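Local coordinates for protein terminase, large subunit (Enterobacteria phage P22, PDB 4DKW) that forms part of the ATP-driven motor that moves viral DNA into empty capsids and, through this C-terminal nuclease domain, cuts the genome to start and end packaging, at residues I29-F34 with L173-Y178; H38-I43 with R58-S63; F151-L156 with N169-D174. All coordinates share one frame; numbering follows the deposited sequence.

Contact 1: residues I29-F34 with L173-Y178; sequences IDAQDF and LDATRY. With MG (magnesium ion), chain E.
Helix 173-178 lies across strand 29-33 at 139°, with axes only 6.8 Å apart, a closeness that the small residues at the crossing make possible. Ala31 and Ala175 point their methyls toward each other's segment, and the two CB atoms stand 4.3 Å apart. Ala31 CB also comes down on the helix backbone, 3.0 Å from Ala175 O. Tyr178, one turn further along the helix, sets its CG anti to the carbonyl carbon (chi1 -58°), which lays the ring alongside the strand rather than flat upon it. Its CD2 edge faces the backbone, 3.7 Å from Gln32 O, while one ring face carries Asp174 O of its own helix near the rim. Gln32 itself points to the other side of the strand, where its OE1 is hydrogen-bonded to His42 ND1. At the strand's end Asp33 has CG anti to its backbone N (chi1 -175°), carrying the carboxylate past Ala175 to the metal. OD2 binds MG at 2.1 Å, and OD1 accepts a hydrogen bond of 2.6 Å from the metal-bound water 1. Asp171 supplies the second protein ligand. Asp174 OD2 lies 4.3 Å from Asp33 OD2, but Asp174 OD1 is held by a salt bridge to Arg177 NH2, 3.0 Å. Clustered carboxylates of this kind would favour a bound cation, in keeping with the catalytic magnesium of an RNase H-like nuclease.

Contact 2: residues H38-I43 with R58-S63; sequences HPQAHI and RVWKKS. With SO4 (sulfate ion), chain G.
Two antiparallel strands of a beta hairpin, 40-48 and 53-62, pair here within the central sheet of the RNase H-like nuclease fold. Gln40 with Lys62 and His42 with Trp60 are the hydrogen-bonded pairs; the bond from His42 N to Trp60 O, at 2.9 Å, lies in the carbonyl plane. The packed side is two-faced. Towards helix 171-181, Ile43 CG2 meets Val59 CG2 at 3.9 Å, branched residues well suited to a buried strand, and tiny Ala41 leaves room for the helix. On the other face the indole of Trp60, its CG anti to the backbone N (chi1 177°), presents its CZ3 edge to Gln40 CD at 3.5 Å. The amide is turned 70° from the ring, and its OE1 is held by Tyr104 and Gln32. Packing loosens toward Ser63 and the exposed Lys62, where His38 is poorly ordered. Water 3 links Gln40 NE2 to Lys62 O, and a sulfate, probably from the crystallisation liquor, receives a bond from Ser63 OG and a weak one from Ser63 N. Between these regions Lys61 runs fully extended beside Pro39, its amine reaching Glu153, and its CE rests 3.6 Å from Pro39 CB.

Contact 3: residues F151-L156 with N169-D174; sequences FEEFRL and NDDVLD. With MG (magnesium ion), chain E.
Glu153 leaves helix 148-156 pointing at the start of helix 171-181, and nearly everything in this contact follows from its path. Its CB lies 3.1 Å from Asn169 O and also touches Leu173 CD1. CG, placed anti to the carbonyl carbon (chi1 -59°), stays over the same Asn169 carbonyl, and the extended chain (chi2 -169°) then carries CD toward the first turn of the helix. There the carboxylate takes two backbone N-H groups that have no earlier helical carbonyl to bind. OE1 accepts from Leu173 N at 2.9 Å, met 25° above the carboxylate plane, while OE2 uses its syn lone pair for Val172 N at 3.1 Å. Aliphatic atoms shelter this tip, with Leu173 CG 3.3 Å from OE1. A glutamate suits the place because its length spans the gap and its negative charge would be favoured by the N-terminal end of the helix. OE2 also forms a salt bridge with Lys61, which should ease its nearness to Asp171 OD2, 4.0 Å away. Asp171 OD1 binds MG at 2.3 Å, so Glu153 is a second-shell residue, holding the backbone just after a metal ligand. Helix 148-156 thus lies against the N-terminal turn of helix 171-181, with helix 12-15 covering its Phe151 and Phe154 and strand 40-48 meeting Asp171 and Val172 through Ala41.

How the contacts relate
Contact 1 is the deepest of the three, near the centre of the chain, and packs a helix on a strand through alanines. Contact 2 extends the same sheet, strand 40-48 being the neighbour of 27-33, but it runs from a buried part to a solvent-lapped end and relies on backbone pairing. Contact 3, also buried though further out, shares helix 171-181 with contact 1 and depends on a charged side chain gripping backbone N-H groups. Magnesium joins contacts 1 and 3, one aspartate coming from the strand and the other from the helix. Lys61 of contact 2 bridges to Glu153 of contact 3, while His42 bonds back to Asp30 and Gln32 of contact 1.

Contact 1: residues I29-F34 with L173-Y178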
loop_
_atom_site.group_PDB
_atom_site.type_symbol
_atom_site.label_atom_id
_atom_site.label_comp_id
_atom_site.label_asym_id
_atom_site.label_seq_id
_atom_site.Cartn_x
_atom_site.Cartn_y
_atom_site.Cartn_z
ATOM N N ILE A 29 8.147 1.236 5.393
ATOM C CA ILE A 29 8.120 0.440 4.168
ATOM C C ILE A 29 7.239 1.123 3.125
ATOM O O ILE A 29 6.251 1.774 3.457
ATOM C CB ILE A 29 7.666 -1.033 4.419
ATOM C CG1 ILE A 29 7.932 -1.900 3.189
ATOM C CG2 ILE A 29 6.195 -1.117 4.845
ATOM C CD1 ILE A 29 7.583 -3.336 3.374
ATOM N N ASP A 30 7.643 1.007 1.867
ATOM C CA ASP A 30 6.880 1.550 0.754
ATOM C C ASP A 30 6.224 0.407 0.006
ATOM O O ASP A 30 6.613 -0.758 0.159
ATOM C CB ASP A 30 7.797 2.318 -0.210
ATOM C CG ASP A 30 7.963 3.773 0.172
ATOM O OD1 ASP A 30 7.877 4.087 1.376
ATOM O OD2 ASP A 30 8.179 4.603 -0.736
ATOM N N ALA A 31 5.234 0.741 -0.812
ATOM C CA ALA A 31 4.631 -0.261 -1.667
ATOM C C ALA A 31 4.147 0.354 -2.970
ATOM O O ALA A 31 3.855 1.555 -3.038
ATOM C CB ALA A 31 3.511 -0.979 -0.946
ATOM N N GLN A 32 4.056 -0.488 -3.995
ATOM C CA GLN A 32 3.709 -0.054 -5.342
ATOM C C GLN A 32 2.569 -0.897 -5.904
ATOM O O GLN A 32 2.552 -2.114 -5.746
ATOM C CB GLN A 32 4.933 -0.186 -6.263
ATOM C CG GLN A 32 4.713 0.260 -7.717
ATOM C CD GLN A 32 4.608 1.775 -7.876
ATOM O OE1 GLN A 32 5.337 2.531 -7.229
ATOM N NE2 GLN A 32 3.703 2.222 -8.744
ATOM N N ASP A 33 1.606 -0.242 -6.544
ATOM C CA ASP A 33 0.670 -0.942 -7.409
ATOM C C ASP A 33 0.952 -0.427 -8.806
ATOM O O ASP A 33 0.998 0.781 -9.023
ATOM C CB ASP A 33 -0.798 -0.688 -7.021
ATOM C CG ASP A 33 -1.770 -1.521 -7.851
ATOM O OD1 ASP A 33 -1.441 -2.687 -8.162
ATOM O OD2 ASP A 33 -2.853 -1.021 -8.208
ATOM N N PHE A 34 1.169 -1.334 -9.748
ATOM C CA PHE A 34 1.505 -0.917 -11.104
ATOM C C PHE A 34 0.238 -0.541 -11.863
ATOM O O PHE A 34 -0.850 -1.040 -11.553
ATOM C CB PHE A 34 2.281 -2.012 -11.843
ATOM C CG PHE A 34 3.546 -2.420 -11.160
ATOM C CD1 PHE A 34 4.585 -1.525 -11.020
ATOM C CD2 PHE A 34 3.695 -3.701 -10.659
ATOM C CE1 PHE A 34 5.755 -1.893 -10.386
ATOM C CE2 PHE A 34 4.864 -4.082 -10.031
ATOM C CZ PHE A 34 5.896 -3.176 -9.892
ATOM N N LEU A 173 -5.392 1.022 -2.008
ATOM C CA LEU A 173 -5.764 -0.057 -1.095
ATOM C C LEU A 173 -4.867 -1.278 -1.304
ATOM O O LEU A 173 -4.334 -1.842 -0.346
ATOM C CB LEU A 173 -7.244 -0.428 -1.258
ATOM C CG LEU A 173 -8.238 0.656 -0.815
ATOM C CD1 LEU A 173 -9.665 0.277 -1.186
ATOM C CD2 LEU A 173 -8.136 0.911 0.690
ATOM N N ASP A 174 -4.678 -1.667 -2.559
ATOM C CA ASP A 174 -3.796 -2.781 -2.877
ATOM C C ASP A 174 -2.371 -2.538 -2.396
ATOM O O ASP A 174 -1.782 -3.381 -1.709
ATOM C CB ASP A 174 -3.786 -3.051 -4.379
ATOM C CG ASP A 174 -5.039 -3.750 -4.855
ATOM O OD1 ASP A 174 -5.839 -4.206 -4.008
ATOM O OD2 ASP A 174 -5.214 -3.857 -6.084
ATOM N N ALA A 175 -1.816 -1.391 -2.775
ATOM C CA ALA A 175 -0.481 -0.991 -2.331
ATOM C C ALA A 175 -0.351 -1.036 -0.806
ATOM O O ALA A 175 0.612 -1.591 -0.282
ATOM C CB ALA A 175 -0.136 0.397 -2.857
ATOM N N THR A 176 -1.324 -0.457 -0.102
ATOM C CA THR A 176 -1.306 -0.468 1.353
ATOM C C THR A 176 -1.255 -1.893 1.874
ATOM O O THR A 176 -0.481 -2.211 2.768
ATOM C CB THR A 176 -2.530 0.247 1.938
ATOM O OG1 THR A 176 -2.561 1.593 1.454
ATOM C CG2 THR A 176 -2.452 0.275 3.456
ATOM N N ARG A 177 -2.068 -2.755 1.281
ATOM C CA ARG A 177 -2.134 -4.151 1.666
ATOM C C ARG A 177 -0.785 -4.846 1.410
ATOM O O ARG A 177 -0.312 -5.629 2.247
ATOM C CB ARG A 177 -3.280 -4.821 0.907
ATOM C CG ARG A 177 -3.888 -6.014 1.598
ATOM C CD ARG A 177 -5.212 -6.447 0.953
ATOM N NE ARG A 177 -5.239 -6.193 -0.489
ATOM C CZ ARG A 177 -4.586 -6.913 -1.396
ATOM N NH1 ARG A 177 -3.841 -7.945 -1.020
ATOM N NH2 ARG A 177 -4.674 -6.591 -2.682
ATOM N N TYR A 178 -0.145 -4.533 0.285
ATOM C CA TYR A 178 1.183 -5.099 -0.026
ATOM C C TYR A 178 2.263 -4.694 0.978
ATOM O O TYR A 178 3.106 -5.514 1.356
ATOM C CB TYR A 178 1.656 -4.727 -1.438
ATOM C CG TYR A 178 0.711 -5.165 -2.528
ATOM C CD1 TYR A 178 -0.022 -6.340 -2.407
ATOM C CD2 TYR A 178 0.540 -4.396 -3.674
ATOM C CE1 TYR A 178 -0.895 -6.734 -3.401
ATOM C CE2 TYR A 178 -0.325 -4.785 -4.670
ATOM C CZ TYR A 178 -1.036 -5.955 -4.530
ATOM O OH TYR A 178 -1.898 -6.346 -5.526
HETATM MG MG MG E . -4.277 -1.478 -9.678
HETATM O O HOH W 1 -3.094 -3.029 -10.100
HETATM O O HOH W 2 -5.853 -1.441 -11.144
#

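Contact 2: residues H38-I43 with R58-S63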
loop_
_atom_site.group_PDB
_atom_site.type_symbol
_atom_site.label_atom_id
_atom_site.label_comp_id
_atom_site.label_asym_id
_atom_site.label_seq_id
_atom_site.Cartn_x
_atom_site.Cartn_y
_atom_site.Cartn_z
ATOM N N HIS A 38 -5.024 2.270 -15.810
ATOM C CA HIS A 38 -5.455 2.386 -14.423
ATOM C C HIS A 38 -4.405 3.194 -13.677
ATOM O O HIS A 38 -3.243 3.234 -14.086
ATOM C CB HIS A 38 -5.592 1.002 -13.777
ATOM C CG HIS A 38 -6.633 0.133 -14.413
ATOM N ND1 HIS A 38 -6.378 -0.637 -15.526
ATOM C CD2 HIS A 38 -7.929 -0.090 -14.089
ATOM C CE1 HIS A 38 -7.471 -1.299 -15.861
ATOM N NE2 HIS A 38 -8.427 -0.983 -15.007
ATOM N N PRO A 39 -4.807 3.854 -12.586
ATOM C CA PRO A 39 -3.789 4.584 -11.823
ATOM C C PRO A 39 -2.750 3.638 -11.222
ATOM O O PRO A 39 -3.087 2.531 -10.818
ATOM C CB PRO A 39 -4.600 5.241 -10.695
ATOM C CG PRO A 39 -5.989 5.333 -11.242
ATOM C CD PRO A 39 -6.169 4.103 -12.085
ATOM N N GLN A 40 -1.497 4.059 -11.174
ATOM C CA GLN A 40 -0.548 3.406 -10.286
ATOM C C GLN A 40 -0.618 4.079 -8.910
ATOM O O GLN A 40 -1.108 5.208 -8.779
ATOM C CB GLN A 40 0.871 3.479 -10.854
ATOM C CG GLN A 40 1.469 4.876 -10.906
ATOM C CD GLN A 40 2.918 4.852 -11.354
ATOM O OE1 GLN A 40 3.799 4.395 -10.622
ATOM N NE2 GLN A 40 3.171 5.328 -12.567
ATOM N N ALA A 41 -0.149 3.380 -7.883
ATOM C CA ALA A 41 -0.041 3.974 -6.553
ATOM C C ALA A 41 1.299 3.644 -5.909
ATOM O O ALA A 41 1.784 2.518 -6.006
ATOM C CB ALA A 41 -1.195 3.516 -5.652
ATOM N N HIS A 42 1.907 4.635 -5.270
ATOM C CA HIS A 42 3.056 4.383 -4.411
ATOM C C HIS A 42 2.734 4.919 -3.018
ATOM O O HIS A 42 2.359 6.085 -2.879
ATOM C CB HIS A 42 4.313 5.063 -4.960
ATOM C CG HIS A 42 5.579 4.589 -4.314
ATOM N ND1 HIS A 42 6.287 3.504 -4.781
ATOM C CD2 HIS A 42 6.240 5.030 -3.220
ATOM C CE1 HIS A 42 7.341 3.307 -4.007
ATOM N NE2 HIS A 42 7.340 4.221 -3.060
ATOM N N ILE A 43 2.864 4.075 -1.995
ATOM C CA ILE A 43 2.496 4.463 -0.633
ATOM C C ILE A 43 3.654 4.277 0.322
ATOM O O ILE A 43 4.618 3.585 0.016
ATOM C CB ILE A 43 1.269 3.668 -0.098
ATOM C CG1 ILE A 43 1.583 2.167 0.021
ATOM C CG2 ILE A 43 0.051 3.896 -1.004
ATOM C CD1 ILE A 43 2.160 1.677 1.395
ATOM N N ARG A 58 2.192 8.357 3.537
ATOM C CA ARG A 58 2.334 9.004 2.236
ATOM C C ARG A 58 1.575 8.212 1.181
ATOM O O ARG A 58 1.606 6.989 1.188
ATOM C CB ARG A 58 3.807 9.110 1.822
ATOM C CG ARG A 58 4.747 9.705 2.856
ATOM C CD ARG A 58 4.661 11.205 2.857
ATOM N NE ARG A 58 5.723 11.809 3.658
ATOM C CZ ARG A 58 5.604 12.135 4.943
ATOM N NH1 ARG A 58 4.464 11.915 5.596
ATOM N NH2 ARG A 58 6.628 12.685 5.580
ATOM N N VAL A 59 0.890 8.922 0.286
ATOM C CA VAL A 59 0.138 8.313 -0.809
ATOM C C VAL A 59 0.284 9.137 -2.078
ATOM O O VAL A 59 0.127 10.360 -2.051
ATOM C CB VAL A 59 -1.360 8.200 -0.476
ATOM C CG1 VAL A 59 -2.167 7.961 -1.731
ATOM C CG2 VAL A 59 -1.602 7.089 0.544
ATOM N N TRP A 60 0.596 8.464 -3.183
ATOM C CA TRP A 60 0.636 9.095 -4.493
ATOM C C TRP A 60 -0.075 8.177 -5.480
ATOM O O TRP A 60 0.208 6.982 -5.546
ATOM C CB TRP A 60 2.081 9.362 -4.924
ATOM C CG TRP A 60 2.229 9.954 -6.313
ATOM C CD1 TRP A 60 2.088 11.268 -6.670
ATOM C CD2 TRP A 60 2.572 9.246 -7.518
ATOM N NE1 TRP A 60 2.314 11.419 -8.024
ATOM C CE2 TRP A 60 2.615 10.194 -8.564
ATOM C CE3 TRP A 60 2.842 7.901 -7.813
ATOM C CZ2 TRP A 60 2.910 9.841 -9.880
ATOM C CZ3 TRP A 60 3.136 7.552 -9.121
ATOM C CH2 TRP A 60 3.168 8.520 -10.139
ATOM N N LYS A 61 -1.016 8.734 -6.230
ATOM C CA LYS A 61 -1.809 7.956 -7.172
ATOM C C LYS A 61 -1.952 8.721 -8.480
ATOM O O LYS A 61 -2.344 9.893 -8.473
ATOM C CB LYS A 61 -3.186 7.686 -6.571
ATOM C CG LYS A 61 -4.139 6.930 -7.475
ATOM C CD LYS A 61 -5.455 6.667 -6.759
ATOM C CE LYS A 61 -6.444 5.970 -7.678
ATOM N NZ LYS A 61 -7.643 5.534 -6.933
ATOM N N LYS A 62 -1.628 8.072 -9.600
ATOM C CA LYS A 62 -1.658 8.752 -10.889
ATOM C C LYS A 62 -1.727 7.811 -12.090
ATOM O O LYS A 62 -1.034 6.791 -12.135
ATOM C CB LYS A 62 -0.456 9.694 -11.039
ATOM C CG LYS A 62 -0.813 11.015 -11.710
ATOM C CD LYS A 62 0.407 11.841 -12.025
ATOM C CE LYS A 62 0.014 13.227 -12.502
ATOM N NZ LYS A 62 -0.818 13.198 -13.739
ATOM N N SER A 63 -2.572 8.166 -13.058
ATOM C CA SER A 63 -2.671 7.442 -14.325
ATOM C C SER A 63 -1.600 7.898 -15.309
ATOM O O SER A 63 -1.129 9.033 -15.259
ATOM C CB SER A 63 -4.045 7.652 -14.970
ATOM O OG SER A 63 -5.093 7.113 -14.186
HETATM S S SO4 G . -6.112 9.877 -11.117
HETATM O O1 SO4 G . -6.774 9.027 -10.132
HETATM O O2 SO4 G . -5.391 10.944 -10.430
HETATM O O3 SO4 G . -5.173 9.079 -11.897
HETATM O O4 SO4 G . -7.111 10.458 -12.008
HETATM O O HOH W 3 0.708 5.850 -13.912
#

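Contact 3: residues F151-L156 with N169-D174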
loop_
_atom_site.group_PDB
_atom_site.type_symbol
_atom_site.label_atom_id
_atom_site.label_comp_id
_atom_site.label_asym_id
_atom_site.label_seq_id
_atom_site.Cartn_x
_atom_site.Cartn_y
_atom_site.Cartn_z
ATOM N N PHE A 151 -8.833 7.625 1.221
ATOM C CA PHE A 151 -10.212 7.738 1.687
ATOM C C PHE A 151 -11.218 7.673 0.538
ATOM O O PHE A 151 -12.320 7.128 0.688
ATOM C CB PHE A 151 -10.385 9.006 2.534
ATOM C CG PHE A 151 -9.654 8.945 3.837
ATOM C CD1 PHE A 151 -10.084 8.077 4.840
ATOM C CD2 PHE A 151 -8.519 9.714 4.052
ATOM C CE1 PHE A 151 -9.406 7.994 6.042
ATOM C CE2 PHE A 151 -7.833 9.639 5.255
ATOM C CZ PHE A 151 -8.281 8.782 6.251
ATOM N N GLU A 152 -10.828 8.212 -0.611
ATOM C CA GLU A 152 -11.645 8.117 -1.817
ATOM C C GLU A 152 -11.947 6.672 -2.187
ATOM O O GLU A 152 -13.066 6.353 -2.582
ATOM C CB GLU A 152 -10.955 8.818 -2.987
ATOM C CG GLU A 152 -10.795 10.319 -2.791
ATOM C CD GLU A 152 -10.072 10.997 -3.949
ATOM O OE1 GLU A 152 -9.428 10.288 -4.758
ATOM O OE2 GLU A 152 -10.145 12.245 -4.045
ATOM N N GLU A 153 -10.942 5.808 -2.065
ATOM C CA GLU A 153 -11.096 4.383 -2.363
ATOM C C GLU A 153 -11.809 3.632 -1.235
ATOM O O GLU A 153 -12.671 2.790 -1.481
ATOM C CB GLU A 153 -9.732 3.740 -2.621
ATOM C CG GLU A 153 -8.938 4.354 -3.779
ATOM C CD GLU A 153 -7.728 3.507 -4.159
ATOM O OE1 GLU A 153 -7.476 2.503 -3.464
ATOM O OE2 GLU A 153 -7.034 3.835 -5.148
ATOM N N PHE A 154 -11.422 3.948 -0.003
ATOM C CA PHE A 154 -12.002 3.400 1.221
ATOM C C PHE A 154 -13.523 3.530 1.199
ATOM O O PHE A 154 -14.244 2.592 1.565
ATOM C CB PHE A 154 -11.386 4.150 2.407
ATOM C CG PHE A 154 -11.905 3.733 3.760
ATOM C CD1 PHE A 154 -11.319 2.679 4.448
ATOM C CD2 PHE A 154 -12.930 4.445 4.374
ATOM C CE1 PHE A 154 -11.770 2.319 5.694
ATOM C CE2 PHE A 154 -13.389 4.083 5.632
ATOM C CZ PHE A 154 -12.809 3.024 6.291
ATOM N N ARG A 155 -13.998 4.690 0.740
ATOM C CA ARG A 155 -15.432 4.992 0.665
ATOM C C ARG A 155 -16.212 4.147 -0.346
ATOM O O ARG A 155 -17.406 3.876 -0.153
ATOM C CB ARG A 155 -15.638 6.461 0.326
ATOM C CG ARG A 155 -15.328 7.391 1.461
ATOM C CD ARG A 155 -15.756 8.811 1.145
ATOM N NE ARG A 155 -14.787 9.527 0.326
ATOM C CZ ARG A 155 -13.829 10.309 0.810
ATOM N NH1 ARG A 155 -13.708 10.495 2.117
ATOM N NH2 ARG A 155 -13.009 10.937 -0.018
ATOM N N LEU A 156 -15.530 3.739 -1.415
ATOM C CA LEU A 156 -16.147 3.022 -2.527
ATOM C C LEU A 156 -15.924 1.500 -2.526
ATOM O O LEU A 156 -16.554 0.786 -3.294
ATOM C CB LEU A 156 -15.607 3.589 -3.835
ATOM C CG LEU A 156 -15.891 5.065 -4.082
ATOM C CD1 LEU A 156 -15.238 5.497 -5.382
ATOM C CD2 LEU A 156 -17.383 5.286 -4.144
ATOM N N ASN A 169 -11.127 1.005 -8.287
ATOM C CA ASN A 169 -10.739 2.089 -7.387
ATOM C C ASN A 169 -10.027 1.556 -6.164
ATOM O O ASN A 169 -10.400 1.895 -5.043
ATOM C CB ASN A 169 -11.960 2.877 -6.921
ATOM C CG ASN A 169 -12.740 3.466 -8.064
ATOM O OD1 ASN A 169 -13.893 3.093 -8.306
ATOM N ND2 ASN A 169 -12.121 4.394 -8.780
ATOM N N ASP A 170 -9.027 0.704 -6.379
ATOM C CA ASP A 170 -8.402 -0.008 -5.275
ATOM C C ASP A 170 -6.887 -0.090 -5.371
ATOM O O ASP A 170 -6.275 -0.977 -4.793
ATOM C CB ASP A 170 -9.006 -1.410 -5.144
ATOM C CG ASP A 170 -8.784 -2.265 -6.372
ATOM O OD1 ASP A 170 -8.279 -1.740 -7.379
ATOM O OD2 ASP A 170 -9.125 -3.470 -6.332
ATOM N N ASP A 171 -6.287 0.857 -6.082
ATOM C CA ASP A 171 -4.838 0.892 -6.267
ATOM C C ASP A 171 -4.057 1.258 -4.994
ATOM O O ASP A 171 -3.092 0.578 -4.652
ATOM C CB ASP A 171 -4.497 1.839 -7.410
ATOM C CG ASP A 171 -5.409 1.632 -8.612
ATOM O OD1 ASP A 171 -5.279 0.576 -9.291
ATOM O OD2 ASP A 171 -6.262 2.513 -8.860
ATOM N N VAL A 172 -4.464 2.332 -4.315
ATOM C CA VAL A 172 -3.912 2.696 -3.006
ATOM C C VAL A 172 -4.194 1.600 -1.962
ATOM O O VAL A 172 -3.326 1.269 -1.149
ATOM C CB VAL A 172 -4.445 4.069 -2.518
ATOM C CG1 VAL A 172 -4.005 4.359 -1.067
ATOM C CG2 VAL A 172 -3.974 5.177 -3.455
ATOM N N LEU A 173 -5.392 1.022 -2.008
ATOM C CA LEU A 173 -5.764 -0.057 -1.095
ATOM C C LEU A 173 -4.867 -1.278 -1.304
ATOM O O LEU A 173 -4.334 -1.842 -0.346
ATOM C CB LEU A 173 -7.244 -0.428 -1.258
ATOM C CG LEU A 173 -8.238 0.656 -0.815
ATOM C CD1 LEU A 173 -9.665 0.277 -1.186
ATOM C CD2 LEU A 173 -8.136 0.911 0.690
ATOM N N ASP A 174 -4.678 -1.667 -2.559
ATOM C CA ASP A 174 -3.796 -2.781 -2.877
ATOM C C ASP A 174 -2.371 -2.538 -2.396
ATOM O O ASP A 174 -1.782 -3.381 -1.709
ATOM C CB ASP A 174 -3.786 -3.051 -4.379
ATOM C CG ASP A 174 -5.039 -3.750 -4.855
ATOM O OD1 ASP A 174 -5.839 -4.206 -4.008
ATOM O OD2 ASP A 174 -5.214 -3.857 -6.084
HETATM MG MG MG E . -4.277 -1.478 -9.678
HETATM O O HOH W 1 -3.094 -3.029 -10.100
HETATM O O HOH W 2 -5.853 -1.441 -11.144
#